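Long-range contacts in D-alanine--D-alanine ligase (Coxiella burnetii, PDB 3TQT), which catalyses the ATP-dependent joining of two D-alanines into D-alanyl-D-alanine, a building block for peptidoglycan in the bacterial cell wall: residues K4-V9 / S98-F103; I78-A83 / E121-P126; T146-G151 / I288-M293; A233-G238 / I348-D353. One frame throughout, in Å; residues are numbered along the deposited sequence.

Contact 1: K4-V9 / S98-F103; sequences KLHISV and SADCVF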
loop_
_atom_site.group_PDB
_atom_site.type_symbol
_atom_site.label_atom_id
_atom_site.label_comp_id
_atom_site.label_asym_id
_atom_site.label_seq_id
_atom_site.Cartn_x
_atom_site.Cartn_y
_atom_site.Cartn_z
ATOM N N LYS A 4 -23.720 -17.079 -14.104
ATOM C CA LYS A 4 -22.489 -17.310 -13.347
ATOM C C LYS A 4 -21.718 -16.014 -13.105
ATOM O O LYS A 4 -21.863 -15.037 -13.841
ATOM C CB LYS A 4 -21.600 -18.335 -14.055
ATOM C CG LYS A 4 -22.278 -19.673 -14.267
ATOM C CD LYS A 4 -21.361 -20.690 -14.915
ATOM C CE LYS A 4 -22.103 -22.002 -15.184
ATOM N NZ LYS A 4 -21.135 -23.060 -15.591
ATOM N N LEU A 5 -20.915 -16.007 -12.053
ATOM C CA LEU A 5 -20.057 -14.876 -11.767
ATOM C C LEU A 5 -18.787 -15.066 -12.564
ATOM O O LEU A 5 -18.253 -16.170 -12.613
ATOM C CB LEU A 5 -19.691 -14.860 -10.282
ATOM C CG LEU A 5 -20.792 -14.445 -9.318
ATOM C CD1 LEU A 5 -20.353 -14.677 -7.880
ATOM C CD2 LEU A 5 -21.127 -12.983 -9.553
ATOM N N HIS A 6 -18.296 -13.996 -13.172
ATOM C CA HIS A 6 -17.025 -14.061 -13.893
ATOM C C HIS A 6 -15.876 -13.827 -12.932
ATOM O O HIS A 6 -15.801 -12.784 -12.295
ATOM C CB HIS A 6 -16.963 -12.997 -14.986
ATOM C CG HIS A 6 -17.826 -13.296 -16.169
ATOM N ND1 HIS A 6 -17.380 -14.032 -17.244
ATOM C CD2 HIS A 6 -19.105 -12.952 -16.449
ATOM C CE1 HIS A 6 -18.348 -14.133 -18.138
ATOM N NE2 HIS A 6 -19.405 -13.489 -17.677
ATOM N N ILE A 7 -14.980 -14.803 -12.842
ATOM C CA ILE A 7 -13.843 -14.707 -11.964
ATOM C C ILE A 7 -12.595 -14.658 -12.838
ATOM O O ILE A 7 -12.429 -15.498 -13.725
ATOM C CB ILE A 7 -13.769 -15.948 -11.052
ATOM C CG1 ILE A 7 -15.107 -16.149 -10.338
ATOM C CG2 ILE A 7 -12.613 -15.835 -10.069
ATOM C CD1 ILE A 7 -15.472 -15.018 -9.388
ATOM N N SER A 8 -11.738 -13.672 -12.588
ATOM C CA SER A 8 -10.434 -13.593 -13.247
ATOM C C SER A 8 -9.325 -13.962 -12.267
ATOM O O SER A 8 -9.193 -13.360 -11.201
ATOM C CB SER A 8 -10.188 -12.183 -13.773
ATOM O OG SER A 8 -10.928 -11.964 -14.959
ATOM N N VAL A 9 -8.530 -14.959 -12.617
ATOM C CA VAL A 9 -7.411 -15.333 -11.764
ATOM C C VAL A 9 -6.135 -14.762 -12.363
ATOM O O VAL A 9 -5.827 -15.022 -13.523
ATOM C CB VAL A 9 -7.322 -16.855 -11.609
ATOM C CG1 VAL A 9 -6.173 -17.245 -10.651
ATOM C CG2 VAL A 9 -8.657 -17.398 -11.112
ATOM N N SER A 98 -15.592 -9.549 -19.203
ATOM C CA SER A 98 -16.179 -9.297 -17.897
ATOM C C SER A 98 -15.299 -9.827 -16.784
ATOM O O SER A 98 -14.584 -10.806 -16.959
ATOM C CB SER A 98 -17.522 -10.017 -17.801
ATOM O OG SER A 98 -18.450 -9.449 -18.692
ATOM N N ALA A 99 -15.387 -9.182 -15.628
ATOM C CA ALA A 99 -14.836 -9.721 -14.400
ATOM C C ALA A 99 -15.690 -9.204 -13.251
ATOM O O ALA A 99 -15.845 -8.003 -13.076
ATOM C CB ALA A 99 -13.379 -9.311 -14.232
ATOM N N ASP A 100 -16.268 -10.120 -12.489
ATOM C CA ASP A 100 -17.067 -9.757 -11.325
ATOM C C ASP A 100 -16.222 -9.764 -10.072
ATOM O O ASP A 100 -16.567 -9.155 -9.060
ATOM C CB ASP A 100 -18.210 -10.747 -11.167
ATOM C CG ASP A 100 -19.186 -10.657 -12.303
ATOM O OD1 ASP A 100 -19.556 -9.515 -12.640
ATOM O OD2 ASP A 100 -19.556 -11.711 -12.864
ATOM N N CYS A 101 -15.111 -10.480 -10.142
ATOM C CA CYS A 101 -14.196 -10.546 -9.019
ATOM C C CYS A 101 -12.857 -11.060 -9.504
ATOM O O CYS A 101 -12.783 -11.932 -10.375
ATOM C CB CYS A 101 -14.757 -11.432 -7.899
ATOM S SG CYS A 101 -13.705 -11.529 -6.414
ATOM N N VAL A 102 -11.793 -10.494 -8.953
ATOM C CA VAL A 102 -10.448 -10.864 -9.362
ATOM C C VAL A 102 -9.771 -11.617 -8.233
ATOM O O VAL A 102 -9.919 -11.268 -7.066
ATOM C CB VAL A 102 -9.631 -9.615 -9.749
ATOM C CG1 VAL A 102 -8.188 -9.978 -10.013
ATOM C CG2 VAL A 102 -10.270 -8.926 -10.959
ATOM N N PHE A 103 -9.047 -12.670 -8.587
ATOM C CA PHE A 103 -8.322 -13.443 -7.610
ATOM C C PHE A 103 -6.845 -13.198 -7.884
ATOM O O PHE A 103 -6.264 -13.834 -8.750
ATOM C CB PHE A 103 -8.667 -14.923 -7.793
ATOM C CG PHE A 103 -8.663 -15.716 -6.518
ATOM C CD1 PHE A 103 -9.799 -16.399 -6.109
ATOM C CD2 PHE A 103 -7.534 -15.765 -5.724
ATOM C CE1 PHE A 103 -9.791 -17.124 -4.943
ATOM C CE2 PHE A 103 -7.522 -16.494 -4.561
ATOM C CZ PHE A 103 -8.654 -17.173 -4.171
HETATM O O HOH W 1 -21.912 -12.316 -14.051
HETATM O O HOH W 2 -13.481 -12.586 -15.184
#
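In the Rossmann-like N-terminal domain, strand 5-12 runs parallel to strand 101-104, which closes one edge of the sheet within the chain, and residues 98-100 lead into that pairing. At the start of the first segment, a water donates to both Lys4 O and Asp100 OD2, while the Leu5 side chain brings CD2 to 3.9 Å from the same carboxylate oxygen, crossing Asp100 at about a right angle. Leu5 also pairs through its backbone with strand 37-44 on the other flank. His6 is the most heavily engaged residue. Its N donates to Asp100 OD2 at 2.6 Å, almost straight at 172° and onto the anti lone pair, so OD2 carries both this N-H and the water. His6 O is gripped twice, by Asp100 N at 2.7 Å on an in-plane lone pair and by Cys101 N at 3.2 Å, nearly along the C=O axis. The imidazole hangs over Ser98, whose CB lies 3.7 Å from the ring centroid in a CH-pi contact; Asp100 OD2 sits at the ring's edge. From Ile7 onward the pairing is regular. Ile7 CD1 lies against Cys101 CB, on the sheet face covered by helix 340-370, and the next N-H, Ser8 N, bonds to Cys101 O. Ser8 OG, on the other face, bonds Trp87 NE1 and reaches Ser98 O through a second water. Ser8 O receives Phe103 N at 2.7 Å with an N-H...O angle of 171°. Val9 lies side by side with Phe103, both pointing the same way, beneath helix 18-31, with Val9 CG2 4.1 Å from Phe103 CB.

Contact 2: I78-A83 / E121-P126; sequences IAFGDA and ELLNLP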
loop_
_atom_site.group_PDB
_atom_site.type_symbol
_atom_site.label_atom_id
_atom_site.label_comp_id
_atom_site.label_asym_id
_atom_site.label_seq_id
_atom_site.Cartn_x
_atom_site.Cartn_y
_atom_site.Cartn_z
ATOM N N ILE A 78 -6.281 -2.895 -20.150
ATOM C CA ILE A 78 -7.404 -2.690 -19.261
ATOM C C ILE A 78 -8.270 -1.550 -19.770
ATOM O O ILE A 78 -7.826 -0.711 -20.540
ATOM C CB ILE A 78 -6.957 -2.443 -17.798
ATOM C CG1 ILE A 78 -6.087 -1.200 -17.706
ATOM C CG2 ILE A 78 -6.217 -3.655 -17.250
ATOM C CD1 ILE A 78 -5.547 -0.954 -16.326
ATOM N N ALA A 79 -9.516 -1.535 -19.341
ATOM C CA ALA A 79 -10.428 -0.489 -19.740
ATOM C C ALA A 79 -10.829 0.298 -18.503
ATOM O O ALA A 79 -11.723 -0.107 -17.769
ATOM C CB ALA A 79 -11.640 -1.098 -20.404
ATOM N N PHE A 80 -10.153 1.414 -18.254
ATOM C CA PHE A 80 -10.499 2.239 -17.103
ATOM C C PHE A 80 -11.937 2.706 -17.172
ATOM O O PHE A 80 -12.447 3.015 -18.247
ATOM C CB PHE A 80 -9.569 3.442 -16.991
ATOM C CG PHE A 80 -8.192 3.089 -16.530
ATOM C CD1 PHE A 80 -7.987 2.601 -15.255
ATOM C CD2 PHE A 80 -7.110 3.221 -17.377
ATOM C CE1 PHE A 80 -6.721 2.261 -14.826
ATOM C CE2 PHE A 80 -5.840 2.886 -16.953
ATOM C CZ PHE A 80 -5.647 2.407 -15.674
ATOM N N GLY A 81 -12.592 2.749 -16.023
ATOM C CA GLY A 81 -13.942 3.274 -15.952
ATOM C C GLY A 81 -14.978 2.208 -16.235
ATOM O O GLY A 81 -16.096 2.282 -15.734
ATOM N N ASP A 82 -14.608 1.215 -17.041
ATOM C CA ASP A 82 -15.516 0.117 -17.359
ATOM C C ASP A 82 -15.549 -0.876 -16.199
ATOM O O ASP A 82 -14.748 -1.813 -16.138
ATOM C CB ASP A 82 -15.096 -0.577 -18.657
ATOM C CG ASP A 82 -16.139 -1.566 -19.160
ATOM O OD1 ASP A 82 -16.764 -2.256 -18.326
ATOM O OD2 ASP A 82 -16.334 -1.653 -20.393
ATOM N N ALA A 83 -16.482 -0.659 -15.281
ATOM C CA ALA A 83 -16.540 -1.436 -14.048
ATOM C C ALA A 83 -16.864 -2.903 -14.307
ATOM O O ALA A 83 -16.402 -3.779 -13.585
ATOM C CB ALA A 83 -17.545 -0.825 -13.087
ATOM N N GLU A 121 -7.985 -1.564 -7.500
ATOM C CA GLU A 121 -8.744 -0.477 -6.889
ATOM C C GLU A 121 -9.079 0.585 -7.929
ATOM O O GLU A 121 -10.190 1.106 -7.956
ATOM C CB GLU A 121 -7.978 0.177 -5.741
ATOM C CG GLU A 121 -7.756 -0.725 -4.553
ATOM C CD GLU A 121 -8.991 -0.900 -3.705
ATOM O OE1 GLU A 121 -10.001 -0.207 -3.956
ATOM O OE2 GLU A 121 -8.945 -1.737 -2.781
ATOM N N LEU A 122 -8.119 0.912 -8.784
ATOM C CA LEU A 122 -8.349 1.942 -9.797
ATOM C C LEU A 122 -9.415 1.491 -10.794
ATOM O O LEU A 122 -10.113 2.316 -11.383
ATOM C CB LEU A 122 -7.059 2.252 -10.546
ATOM C CG LEU A 122 -6.016 3.012 -9.741
ATOM C CD1 LEU A 122 -4.700 2.988 -10.493
ATOM C CD2 LEU A 122 -6.497 4.442 -9.533
ATOM N N LEU A 123 -9.519 0.181 -10.988
ATOM C CA LEU A 123 -10.527 -0.389 -11.882
ATOM C C LEU A 123 -11.850 -0.612 -11.158
ATOM O O LEU A 123 -12.827 -1.058 -11.764
ATOM C CB LEU A 123 -10.047 -1.710 -12.475
ATOM C CG LEU A 123 -8.864 -1.646 -13.439
ATOM C CD1 LEU A 123 -8.511 -3.026 -13.897
ATOM C CD2 LEU A 123 -9.200 -0.786 -14.632
ATOM N N ASN A 124 -11.875 -0.308 -9.866
ATOM C CA ASN A 124 -13.060 -0.499 -9.037
ATOM C C ASN A 124 -13.545 -1.933 -9.127
ATOM O O ASN A 124 -14.743 -2.169 -9.194
ATOM C CB ASN A 124 -14.208 0.446 -9.455
ATOM C CG ASN A 124 -13.842 1.913 -9.322
ATOM O OD1 ASN A 124 -14.094 2.720 -10.227
ATOM N ND2 ASN A 124 -13.237 2.267 -8.194
ATOM N N LEU A 125 -12.618 -2.889 -9.153
ATOM C CA LEU A 125 -13.001 -4.294 -9.213
ATOM C C LEU A 125 -12.939 -4.945 -7.846
ATOM O O LEU A 125 -12.011 -4.691 -7.085
ATOM C CB LEU A 125 -12.078 -5.060 -10.144
ATOM C CG LEU A 125 -12.145 -4.696 -11.621
ATOM C CD1 LEU A 125 -11.009 -5.378 -12.358
ATOM C CD2 LEU A 125 -13.503 -5.092 -12.205
ATOM N N PRO A 126 -13.920 -5.797 -7.529
ATOM C CA PRO A 126 -13.752 -6.589 -6.306
ATOM C C PRO A 126 -12.553 -7.510 -6.485
ATOM O O PRO A 126 -12.329 -8.017 -7.585
ATOM C CB PRO A 126 -15.051 -7.409 -6.224
ATOM C CG PRO A 126 -16.028 -6.691 -7.133
ATOM C CD PRO A 126 -15.188 -6.088 -8.220
HETATM O O HOH W 3 -11.444 2.775 -13.596
#
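Leu123, just past the end of helix 115-122 and before Asn124 leaves helical geometry, packs between the helix end and the turn that follows strand 74-78. From CB, the chain sets CG anti to the carbonyl carbon (chi1 -67°), and the two methyls spread over different partners. CD1 meets Ile78 CG2 at 4.1 Å. CD2 makes the closer contacts, 3.7 Å from Phe80 CD1 and 4.0 Å from Ile78 CD1, so one methyl touches both the Phe80 ring and the tip of Ile78. Leu123 and Phe80 cross at about a right angle. The ring is also flanked within its own segment, where Ile78 CG1 lies over one face, and Leu122 CB comes to its edge at 4.3 Å from Phe80 CE1. Further along, Leu125 CD2 packs against the carbonyl oxygen Ala83 O at 3.5 Å. The one polar link between the segments is a water that accepts from Gly81 N and lies within hydrogen-bonding distance of Leu122 O, tying the turn to the helix end. Pro86 and Trp87 cover Leu123 and Leu125 from the same chain. Trp50 of the second subunit stacks on Phe80, and Ile78 packs on Ile78 of that subunit, so the small apolar core reaches the dimer interface. Two backbone signatures frame it: a type II turn from Ala79 to Asp82, with Gly81 at a positive phi of 87°, and a Schellman motif closing the helix at Asn124, phi 55°. It is thus a Schellman-capped helix end docked against a type II beta turn, within the N-terminal domain of the ligase.

Contact 3: T146-G151 / I288-M293; sequences TVLRAG and IDAFKM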
loop_
_atom_site.group_PDB
_atom_site.type_symbol
_atom_site.label_atom_id
_atom_site.label_comp_id
_atom_site.label_asym_id
_atom_site.label_seq_id
_atom_site.Cartn_x
_atom_site.Cartn_y
_atom_site.Cartn_z
ATOM N N THR A 146 6.462 -3.857 13.222
ATOM C CA THR A 146 6.301 -2.583 13.899
ATOM C C THR A 146 4.843 -2.439 14.313
ATOM O O THR A 146 4.531 -2.080 15.450
ATOM C CB THR A 146 6.658 -1.417 12.963
ATOM O OG1 THR A 146 8.055 -1.468 12.661
ATOM C CG2 THR A 146 6.333 -0.075 13.619
ATOM N N VAL A 147 3.948 -2.723 13.376
ATOM C CA VAL A 147 2.529 -2.554 13.625
ATOM C C VAL A 147 2.057 -3.583 14.655
ATOM O O VAL A 147 1.319 -3.246 15.585
ATOM C CB VAL A 147 1.730 -2.639 12.315
ATOM C CG1 VAL A 147 0.247 -2.716 12.601
ATOM C CG2 VAL A 147 2.072 -1.433 11.420
ATOM N N LEU A 148 2.510 -4.827 14.509
ATOM C CA LEU A 148 2.118 -5.879 15.443
ATOM C C LEU A 148 2.585 -5.565 16.849
ATOM O O LEU A 148 1.810 -5.631 17.805
ATOM C CB LEU A 148 2.666 -7.236 15.008
ATOM C CG LEU A 148 2.049 -7.747 13.700
ATOM C CD1 LEU A 148 2.707 -9.065 13.277
ATOM C CD2 LEU A 148 0.545 -7.895 13.864
ATOM N N ARG A 149 3.858 -5.219 16.978
ATOM C CA ARG A 149 4.404 -4.983 18.307
ATOM C C ARG A 149 3.756 -3.767 18.968
ATOM O O ARG A 149 3.493 -3.778 20.167
ATOM C CB ARG A 149 5.916 -4.815 18.254
ATOM C CG ARG A 149 6.508 -4.541 19.600
ATOM C CD ARG A 149 7.706 -3.638 19.463
ATOM N NE ARG A 149 8.996 -4.314 19.333
ATOM C CZ ARG A 149 9.225 -5.615 19.477
ATOM N NH1 ARG A 149 8.248 -6.452 19.758
ATOM N NH2 ARG A 149 10.463 -6.077 19.344
ATOM N N ALA A 150 3.490 -2.730 18.180
ATOM C CA ALA A 150 2.819 -1.543 18.697
ATOM C C ALA A 150 1.469 -1.912 19.278
ATOM O O ALA A 150 1.011 -1.302 20.237
ATOM C CB ALA A 150 2.655 -0.503 17.601
ATOM N N GLY A 151 0.826 -2.914 18.693
ATOM C CA GLY A 151 -0.474 -3.351 19.173
ATOM C C GLY A 151 -0.400 -4.446 20.222
ATOM O O GLY A 151 -1.415 -5.038 20.576
ATOM N N ILE A 288 -5.582 -14.390 14.376
ATOM C CA ILE A 288 -6.755 -13.563 14.143
ATOM C C ILE A 288 -6.493 -12.119 14.545
ATOM O O ILE A 288 -6.826 -11.199 13.809
ATOM C CB ILE A 288 -7.974 -14.092 14.911
ATOM C CG1 ILE A 288 -8.522 -15.337 14.217
ATOM C CG2 ILE A 288 -9.035 -13.018 15.010
ATOM C CD1 ILE A 288 -9.427 -16.162 15.105
ATOM N N ASP A 289 -5.885 -11.919 15.709
ATOM C CA ASP A 289 -5.582 -10.563 16.170
ATOM C C ASP A 289 -4.587 -9.847 15.250
ATOM O O ASP A 289 -4.731 -8.662 14.973
ATOM C CB ASP A 289 -5.049 -10.589 17.598
ATOM C CG ASP A 289 -6.102 -11.025 18.604
ATOM O OD1 ASP A 289 -7.282 -11.135 18.226
ATOM O OD2 ASP A 289 -5.747 -11.248 19.772
ATOM N N ALA A 290 -3.572 -10.573 14.799
ATOM C CA ALA A 290 -2.579 -10.028 13.884
ATOM C C ALA A 290 -3.245 -9.628 12.565
ATOM O O ALA A 290 -2.988 -8.565 12.031
ATOM C CB ALA A 290 -1.495 -11.068 13.624
ATOM N N PHE A 291 -4.064 -10.535 12.040
ATOM C CA PHE A 291 -4.830 -10.307 10.824
ATOM C C PHE A 291 -5.580 -8.986 10.943
ATOM O O PHE A 291 -5.569 -8.150 10.034
ATOM C CB PHE A 291 -5.814 -11.465 10.658
ATOM C CG PHE A 291 -6.578 -11.448 9.357
ATOM C CD1 PHE A 291 -6.108 -12.146 8.253
ATOM C CD2 PHE A 291 -7.772 -10.770 9.255
ATOM C CE1 PHE A 291 -6.821 -12.148 7.067
ATOM C CE2 PHE A 291 -8.485 -10.767 8.074
ATOM C CZ PHE A 291 -8.009 -11.451 6.983
ATOM N N LYS A 292 -6.226 -8.787 12.082
ATOM C CA LYS A 292 -7.027 -7.583 12.276
ATOM C C LYS A 292 -6.137 -6.357 12.439
ATOM O O LYS A 292 -6.441 -5.279 11.922
ATOM C CB LYS A 292 -7.956 -7.749 13.484
ATOM C CG LYS A 292 -9.128 -8.693 13.218
ATOM C CD LYS A 292 -9.712 -9.269 14.504
ATOM C CE LYS A 292 -10.721 -8.346 15.143
ATOM N NZ LYS A 292 -11.317 -8.992 16.348
ATOM N N MET A 293 -5.022 -6.542 13.138
ATOM C CA MET A 293 -4.122 -5.445 13.465
ATOM C C MET A 293 -3.478 -4.819 12.239
ATOM O O MET A 293 -3.176 -3.631 12.233
ATOM C CB MET A 293 -3.040 -5.919 14.426
ATOM C CG MET A 293 -2.266 -4.794 15.049
ATOM S SD MET A 293 -1.547 -5.367 16.585
ATOM C CE MET A 293 -3.020 -5.675 17.556
#
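Met293 carries this helix-helix contact, laying its thioether along the C-terminal turn of helix 141-150. Its CG stands anti to the backbone N (chi1 -167°) and the chain then bends at chi3 (-65°), which turns the end of the side chain along the other helix. SD rests 3.5 Å from Gly151 CA and 3.6 Å from Leu148 O, and CE comes within 3.5 Å of Gly151 O. Gly151 is the first residue to leave helical geometry, and with no side chain of its own it lets the sulfur lie directly on its CA. Nearer the root of the methionine, Val147 CG1 touches Met293 O at 3.6 Å and slides past Met293 CG in the opposite direction. Leu148 reaches from a neighbouring position: CD2, carried on a CG anti to the carbonyl carbon, lies 3.8 Å from Ala290 CB and 4.1 Å from Met293 CB. Ala290 and Met293 are one helical turn apart, so Leu148 CD2 touches successive turns of the second helix. The contact is made of van der Waals packing alone. In the next shell, Val155 covers Leu148 from a loop, while Leu143 of the second subunit packs against Val147 and brings the dimer partner close to this corner. The side chain of Leu148 is about 8 Å from that of Glu316, a predicted magnesium ligand. Within the ATP-grasp region the axes of segments 146-150 and 288-293 pass 9.9 Å apart at 116°, and strand 312-318 lies beside them, its Val314 and Ile317 against Leu148 and its Ile317 also against Ala290.

Contact 4: A233-G238 / I348-D353; sequences AVLGNG and IELAID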
loop_
_atom_site.group_PDB
_atom_site.type_symbol
_atom_site.label_atom_id
_atom_site.label_comp_id
_atom_site.label_asym_id
_atom_site.label_seq_id
_atom_site.Cartn_x
_atom_site.Cartn_y
_atom_site.Cartn_z
ATOM N N ALA A 233 -3.780 -20.500 9.022
ATOM C CA ALA A 233 -4.493 -19.869 7.928
ATOM C C ALA A 233 -5.657 -19.095 8.511
ATOM O O ALA A 233 -6.441 -19.636 9.285
ATOM C CB ALA A 233 -4.991 -20.909 6.950
ATOM N N VAL A 234 -5.750 -17.822 8.148
ATOM C CA VAL A 234 -6.848 -16.969 8.589
ATOM C C VAL A 234 -7.747 -16.629 7.402
ATOM O O VAL A 234 -7.276 -16.395 6.283
ATOM C CB VAL A 234 -6.322 -15.680 9.242
ATOM C CG1 VAL A 234 -7.479 -14.771 9.673
ATOM C CG2 VAL A 234 -5.443 -16.019 10.439
ATOM N N LEU A 235 -9.048 -16.631 7.651
ATOM C CA LEU A 235 -10.025 -16.347 6.607
ATOM C C LEU A 235 -11.100 -15.429 7.142
ATOM O O LEU A 235 -11.676 -15.678 8.203
ATOM C CB LEU A 235 -10.667 -17.641 6.146
ATOM C CG LEU A 235 -11.830 -17.540 5.171
ATOM C CD1 LEU A 235 -11.342 -17.062 3.816
ATOM C CD2 LEU A 235 -12.471 -18.919 5.065
ATOM N N GLY A 236 -11.376 -14.364 6.399
ATOM C CA GLY A 236 -12.473 -13.489 6.758
ATOM C C GLY A 236 -12.160 -12.043 6.455
ATOM O O GLY A 236 -11.073 -11.717 5.989
ATOM N N ASN A 237 -13.131 -11.181 6.738
ATOM C CA ASN A 237 -12.945 -9.751 6.644
ATOM C C ASN A 237 -12.943 -9.228 8.062
ATOM O O ASN A 237 -11.913 -9.243 8.720
ATOM C CB ASN A 237 -14.074 -9.108 5.828
ATOM C CG ASN A 237 -13.868 -9.266 4.332
ATOM O OD1 ASN A 237 -12.754 -9.544 3.888
ATOM N ND2 ASN A 237 -14.935 -9.080 3.548
ATOM N N GLY A 238 -14.114 -8.813 8.535
ATOM C CA GLY A 238 -14.246 -8.270 9.871
ATOM C C GLY A 238 -14.214 -9.313 10.972
ATOM O O GLY A 238 -13.714 -9.037 12.066
ATOM N N ILE A 348 -14.137 -15.401 -2.496
ATOM C CA ILE A 348 -14.827 -14.582 -3.489
ATOM C C ILE A 348 -15.969 -13.786 -2.845
ATOM O O ILE A 348 -16.134 -12.597 -3.114
ATOM C CB ILE A 348 -15.320 -15.440 -4.675
ATOM C CG1 ILE A 348 -14.123 -15.884 -5.529
ATOM C CG2 ILE A 348 -16.353 -14.693 -5.507
ATOM C CD1 ILE A 348 -14.430 -17.050 -6.458
ATOM N N GLU A 349 -16.754 -14.433 -1.990
ATOM C CA GLU A 349 -17.846 -13.739 -1.315
ATOM C C GLU A 349 -17.335 -12.578 -0.453
ATOM O O GLU A 349 -17.899 -11.486 -0.484
ATOM C CB GLU A 349 -18.676 -14.719 -0.476
ATOM C CG GLU A 349 -19.603 -15.613 -1.310
ATOM C CD GLU A 349 -19.861 -16.974 -0.663
ATOM O OE1 GLU A 349 -19.517 -17.155 0.523
ATOM O OE2 GLU A 349 -20.396 -17.873 -1.348
ATOM N N LEU A 350 -16.275 -12.831 0.310
ATOM C CA LEU A 350 -15.646 -11.810 1.139
ATOM C C LEU A 350 -15.150 -10.643 0.304
ATOM O O LEU A 350 -15.288 -9.491 0.694
ATOM C CB LEU A 350 -14.460 -12.399 1.897
ATOM C CG LEU A 350 -14.783 -13.369 3.038
ATOM C CD1 LEU A 350 -13.529 -14.115 3.460
ATOM C CD2 LEU A 350 -15.378 -12.621 4.214
ATOM N N ALA A 351 -14.544 -10.961 -0.833
ATOM C CA ALA A 351 -14.047 -9.954 -1.761
ATOM C C ALA A 351 -15.182 -9.048 -2.242
ATOM O O ALA A 351 -15.063 -7.820 -2.241
ATOM C CB ALA A 351 -13.345 -10.639 -2.966
ATOM N N ILE A 352 -16.280 -9.660 -2.674
ATOM C CA ILE A 352 -17.417 -8.910 -3.191
ATOM C C ILE A 352 -18.064 -8.100 -2.078
ATOM O O ILE A 352 -18.441 -6.956 -2.281
ATOM C CB ILE A 352 -18.436 -9.828 -3.886
ATOM C CG1 ILE A 352 -17.849 -10.301 -5.219
ATOM C CG2 ILE A 352 -19.754 -9.086 -4.148
ATOM C CD1 ILE A 352 -18.547 -11.504 -5.814
ATOM N N ASP A 353 -18.181 -8.694 -0.894
ATOM C CA ASP A 353 -18.770 -7.971 0.235
ATOM C C ASP A 353 -17.937 -6.754 0.615
ATOM O O ASP A 353 -18.483 -5.681 0.885
ATOM C CB ASP A 353 -18.883 -8.874 1.453
ATOM C CG ASP A 353 -19.991 -9.896 1.323
ATOM O OD1 ASP A 353 -20.912 -9.677 0.511
ATOM O OD2 ASP A 353 -19.946 -10.910 2.050
#
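Asn237 ND2 is held by one bond, donated to Leu350 O at 2.9 Å and 161°; OD1 of the same carboxamide likewise takes one, from Gly298 N at the start of strand 298-306, which fixes the flip of the amide. The bond to Leu350 lies in the amide plane of Asn237 but reaches the helical carbonyl from above its plane, with a C=O...N angle of 116°, so the donor comes in from the flank of the helix and does not use a lone pair. Asn237 CG is anti to its carbonyl carbon, and the side chain slides past that of Leu350 in the opposite direction, bringing ND2 to 3.6 Å from Leu350 CD2. Here strand 228-236 of the antiparallel ATP-grasp sheet and the residues after it meet the long C-terminal helix 340-370. The other methyl, Leu350 CD1, settles on the backbone at 3.5 Å from Gly236 CA. At the positive phi of Gly236 (144°) a CB would jam against the carbonyl O of Leu235. The Leu235 side chain crosses that of Leu350 obliquely, CD1 to CD1 at 3.7 Å, and also packs on Leu343 and Leu347 of the same helix and on Tyr329 and Trp333 of helix 328-335.

How the contacts relate
Helix 340-370 ties the N-terminal domain to the ATP-grasp part: its residues 348-353 belong to contact 4, yet Ala351 CB lies 3.6 Å from Cys101 SG of contact 1, and Pro126 of contact 2 packs on Ile352. Contacts 1 and 2 join directly through a probable hydrogen bond, Val102 N to Pro126 O at 2.9 Å. On the other side, contact 4 meets contact 3 where Phe291 CD1 lies 3.3 Å from Val234 CG1. Contacts 1 and 3 never touch, their nearest atoms being about 12 Å apart. Contact 3 lies near the predicted magnesium site, whereas the other three are away from it; contacts 2 and 3 both border the second subunit.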